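Local coordinates for membrane-associated protein VP24 (Marburg virus - Musoke, Kenya, 1980, PDB 4OR8) that may act as a minor matrix protein in viral nucleocapsid assembly and virion budding, and interacts with the nucleoprotein, at the interface of chains A and B. Residues are numbered along the deposited sequence; one frame, centred on the assembly and turned at random. Chains: chain A/B, Membrane-associated protein VP24.

Contact 1: the interface of chains A and B. Residues chain A 181, 190, 192-193; chain B 16-19.
B:Leu18 packs against A:Ile193 and A:Pro190, and this apolar trio is the centre of the contact. The B:Leu18 and A:Ile193 side chains run alongside each other and point the same way. The delta methyl CD1 of A:Ile193 lies 3.6 Å from the branch carbon CG of B:Leu18. Methyl CD1 of B:Leu18 also touches CD1 of A:Ile193. The other leucine methyl, CD2, turns to the proline ring and sits 3.7 Å from CB of A:Pro190, with CG of the ring a little farther off. With CG anti to the carbonyl carbon (chi1 -74°), the leucine fork serves two neighbours, one with each branch. A:Leu181 lies at the margin, its CD2 4.2 Å from CD2 of B:Leu18. Farther along the chain B strand, CB of B:Ala16 approaches the CG2 methyl of A:Ile193, at 4.2 Å.

The backbones pair as antiparallel strands. Strand 17-19 of chain B pairs with strand 192-197 of chain A, with bridges between B:Leu18 and A:Ile193 and between B:Ser19 and A:Ser192. The amide N of B:Ser19 donates to the carbonyl O of A:Ser192 at 3.1 Å. The bond is nearly straight, 165° at the hydrogen.

At the polar rim, B:Ser19 turns its hydroxyl back to its own chain. OG of B:Ser19 donates to the carbonyl O of B:Leu18 at 2.6 Å, coming from above the carbonyl plane.

Contact 2: the interface of chains A and B. Residues chain A 86, 89-90, 184, 207, 212; chain B 253, 255.
B:Gln253 and B:Leu255, at the end of the modelled chain B, insert among A:Thr86, A:Phe90, A:Val184 and A:Val207.

The hydrogen bond seen across this patch is weak. It runs from the hydroxyl OG1 of A:Thr86 to the amide oxygen OE1 of B:Gln253, at 3.3 Å. The two side chains cross at about a right angle. The threonine methyl CG2 reaches the same oxygen, so both branches of A:Thr86 border it.

Across the interface, NE2 of B:Gln253 lies 3.3 Å from CG2 of A:Val184 and 3.5 Å from CG1 of A:Val207. Within chain B, the carbonyl O of B:Leu255 is a near neighbour of NE2 of B:Gln253, at 3.2 Å. Packing probably contributes much to holding the amide. Chi1 of B:Gln253 (69°) puts its CG beside CG2 of A:Val184, and the bend at chi2 turns the amide to the rim of the A:Phe90 ring. The amide carbon CD of B:Gln253 lies in the ring plane at its edge, 4.0 Å from CE1 of A:Phe90. Ring and amide planes are turned 35° apart. This is an edge contact, not a stack.

A:Phe90 is itself supported within chain A. CD2 of A:Leu212 sits over one face and CG of A:Leu89 over the other, both offset to the rim. These neighbours should help keep the ring edge towards the glutamine.

Apolar contacts gather round the B:Leu255 side chain. Its CB lies 3.6 Å from CG2 of A:Thr86, and its CD2 methyl lies 3.7 Å from that same CG2. The CD2 methyl of B:Leu255 also approaches A:Phe90 CE1 and A:Val207 CG1, each at 4.0 Å.

Separately, a polar atom meets carbon: the carbonyl O of B:Leu255 rests against CB of A:Val207.

In the fold, this end of the modelled chain B is a loop. It lies between helix 84-89 of chain A and the strands 200-207 and 210-217, with A:Val184 on a neighbouring loop.

Contact 1: the interface of chains A and B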
loop_
_atom_site.group_PDB
_atom_site.type_symbol
_atom_site.label_atom_id
_atom_site.label_comp_id
_atom_site.label_asym_id
_atom_site.label_seq_id
_atom_site.Cartn_x
_atom_site.Cartn_y
_atom_site.Cartn_z
ATOM N N LEU A 181 -11.609 -7.299 4.322
ATOM C CA LEU A 181 -11.230 -7.192 5.720
ATOM C C LEU A 181 -10.906 -5.744 6.030
ATOM O O LEU A 181 -10.367 -5.028 5.190
ATOM C CB LEU A 181 -10.002 -8.050 6.020
ATOM C CG LEU A 181 -10.143 -9.570 6.018
ATOM C CD1 LEU A 181 -8.790 -10.202 6.281
ATOM C CD2 LEU A 181 -11.152 -10.021 7.056
ATOM N N PRO A 190 -14.430 -7.153 11.448
ATOM C CA PRO A 190 -13.539 -8.274 11.128
ATOM C C PRO A 190 -12.232 -7.800 10.505
ATOM O O PRO A 190 -12.247 -7.091 9.497
ATOM C CB PRO A 190 -14.347 -9.084 10.109
ATOM C CG PRO A 190 -15.769 -8.730 10.388
ATOM C CD PRO A 190 -15.742 -7.289 10.792
ATOM N N SER A 192 -9.426 -10.186 10.565
ATOM C CA SER A 192 -8.627 -11.394 10.409
ATOM C C SER A 192 -9.388 -12.561 9.797
ATOM O O SER A 192 -10.591 -12.715 10.002
ATOM C CB SER A 192 -8.019 -11.815 11.747
ATOM O OG SER A 192 -6.865 -11.051 12.038
ATOM N N ILE A 193 -8.662 -13.376 9.039
ATOM C CA ILE A 193 -9.186 -14.625 8.513
ATOM C C ILE A 193 -8.434 -15.783 9.153
ATOM O O ILE A 193 -7.217 -15.900 9.009
ATOM C CB ILE A 193 -9.033 -14.708 6.984
ATOM C CG1 ILE A 193 -9.872 -13.626 6.314
ATOM C CG2 ILE A 193 -9.467 -16.069 6.477
ATOM C CD1 ILE A 193 -11.335 -13.719 6.652
ATOM N N ALA B 16 -12.586 -21.842 6.906
ATOM C CA ALA B 16 -12.123 -20.522 7.318
ATOM C C ALA B 16 -13.289 -19.554 7.509
ATOM O O ALA B 16 -14.335 -19.697 6.875
ATOM C CB ALA B 16 -11.133 -19.970 6.305
ATOM N N GLU B 17 -13.103 -18.571 8.385
ATOM C CA GLU B 17 -14.150 -17.592 8.663
ATOM C C GLU B 17 -13.582 -16.266 9.169
ATOM O O GLU B 17 -12.475 -16.214 9.705
ATOM C CB GLU B 17 -15.150 -18.151 9.682
ATOM C CG GLU B 17 -14.702 -18.037 11.134
ATOM C CD GLU B 17 -13.433 -18.814 11.427
ATOM O OE1 GLU B 17 -13.142 -19.784 10.694
ATOM O OE2 GLU B 17 -12.723 -18.451 12.388
ATOM N N LEU B 18 -14.355 -15.199 8.993
ATOM C CA LEU B 18 -13.973 -13.878 9.472
ATOM C C LEU B 18 -14.115 -13.808 10.985
ATOM O O LEU B 18 -15.115 -14.261 11.541
ATOM C CB LEU B 18 -14.844 -12.794 8.832
ATOM C CG LEU B 18 -14.616 -12.422 7.365
ATOM C CD1 LEU B 18 -15.170 -13.478 6.415
ATOM C CD2 LEU B 18 -15.228 -11.064 7.071
ATOM N N SER B 19 -13.115 -13.240 11.649
ATOM C CA SER B 19 -13.150 -13.095 13.100
ATOM C C SER B 19 -12.197 -12.000 13.569
ATOM O O SER B 19 -11.162 -11.759 12.950
ATOM C CB SER B 19 -12.820 -14.426 13.783
ATOM O OG SER B 19 -13.805 -15.409 13.507
#

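Contact 2: the interface of chains A and B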
loop_
_atom_site.group_PDB
_atom_site.type_symbol
_atom_site.label_atom_id
_atom_site.label_comp_id
_atom_site.label_asym_id
_atom_site.label_seq_id
_atom_site.Cartn_x
_atom_site.Cartn_y
_atom_site.Cartn_z
ATOM N N THR A 86 1.928 -1.735 19.470
ATOM C CA THR A 86 1.909 -2.649 18.338
ATOM C C THR A 86 2.561 -3.961 18.757
ATOM O O THR A 86 2.063 -5.043 18.439
ATOM C CB THR A 86 2.639 -2.058 17.110
ATOM O OG1 THR A 86 2.006 -0.834 16.715
ATOM C CG2 THR A 86 2.602 -3.034 15.944
ATOM N N LEU A 89 -0.059 -5.547 21.084
ATOM C CA LEU A 89 -1.230 -6.091 20.404
ATOM C C LEU A 89 -0.886 -7.419 19.746
ATOM O O LEU A 89 -1.678 -8.361 19.765
ATOM C CB LEU A 89 -1.764 -5.107 19.364
ATOM C CG LEU A 89 -2.973 -5.588 18.555
ATOM C CD1 LEU A 89 -4.141 -5.914 19.475
ATOM C CD2 LEU A 89 -3.372 -4.552 17.514
ATOM N N PHE A 90 0.310 -7.487 19.170
ATOM C CA PHE A 90 0.804 -8.714 18.564
ATOM C C PHE A 90 1.903 -9.311 19.428
ATOM O O PHE A 90 2.965 -9.685 18.928
ATOM C CB PHE A 90 1.332 -8.439 17.159
ATOM C CG PHE A 90 0.303 -7.882 16.226
ATOM C CD1 PHE A 90 0.173 -6.514 16.052
ATOM C CD2 PHE A 90 -0.544 -8.728 15.530
ATOM C CE1 PHE A 90 -0.779 -5.999 15.195
ATOM C CE2 PHE A 90 -1.499 -8.219 14.672
ATOM C CZ PHE A 90 -1.617 -6.852 14.504
ATOM N N VAL A 184 -6.973 -3.554 11.474
ATOM C CA VAL A 184 -7.215 -3.670 12.911
ATOM C C VAL A 184 -7.797 -2.373 13.470
ATOM O O VAL A 184 -7.242 -1.292 13.274
ATOM C CB VAL A 184 -5.937 -4.060 13.689
ATOM C CG1 VAL A 184 -5.648 -5.542 13.520
ATOM C CG2 VAL A 184 -4.755 -3.221 13.236
ATOM N N VAL A 207 -3.206 -5.311 8.323
ATOM C CA VAL A 207 -2.685 -4.100 8.940
ATOM C C VAL A 207 -2.569 -3.008 7.885
ATOM O O VAL A 207 -2.899 -3.231 6.722
ATOM C CB VAL A 207 -1.318 -4.346 9.592
ATOM C CG1 VAL A 207 -1.466 -5.279 10.781
ATOM C CG2 VAL A 207 -0.343 -4.923 8.575
ATOM N N LEU A 212 -0.668 -9.577 7.651
ATOM C CA LEU A 212 0.171 -10.343 8.552
ATOM C C LEU A 212 -0.225 -11.810 8.482
ATOM O O LEU A 212 -1.350 -12.174 8.813
ATOM C CB LEU A 212 0.032 -9.816 9.978
ATOM C CG LEU A 212 1.327 -9.662 10.775
ATOM C CD1 LEU A 212 2.394 -8.938 9.964
ATOM C CD2 LEU A 212 1.043 -8.917 12.067
ATOM N N GLN B 253 -3.366 1.887 15.025
ATOM C CA GLN B 253 -1.957 1.548 15.180
ATOM C C GLN B 253 -1.161 1.859 13.911
ATOM O O GLN B 253 -1.690 1.772 12.802
ATOM C CB GLN B 253 -1.803 0.070 15.537
ATOM C CG GLN B 253 -2.175 -0.871 14.408
ATOM C CD GLN B 253 -1.358 -2.142 14.429
ATOM O OE1 GLN B 253 -0.626 -2.407 15.382
ATOM N NE2 GLN B 253 -1.473 -2.935 13.372
ATOM N N LEU B 255 1.185 0.183 12.513
ATOM C CA LEU B 255 1.517 -0.981 11.699
ATOM C C LEU B 255 0.466 -1.215 10.619
ATOM O O LEU B 255 -0.733 -1.045 10.847
ATOM C CB LEU B 255 1.659 -2.228 12.566
ATOM C CG LEU B 255 2.201 -3.456 11.831
ATOM C CD1 LEU B 255 3.652 -3.229 11.442
ATOM C CD2 LEU B 255 2.053 -4.719 12.670
#

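The C-alpha centres of contact 1 and contact 2 are about 15 Å apart, and the two share no residue. Each joins a different end of the modelled chain B to the same region of chain A. Contact 1 pairs strands across the chains, while contact 2 seats a loop. The chain A strands 192-197, 200-207 and 210-217 follow one another in sequence and link the two places. Two-fold symmetry repeats both contacts with the chains exchanged, so each copy gives and receives chain ends. The protein may be monomeric or tetrameric, so this dimer need not be the biological assembly.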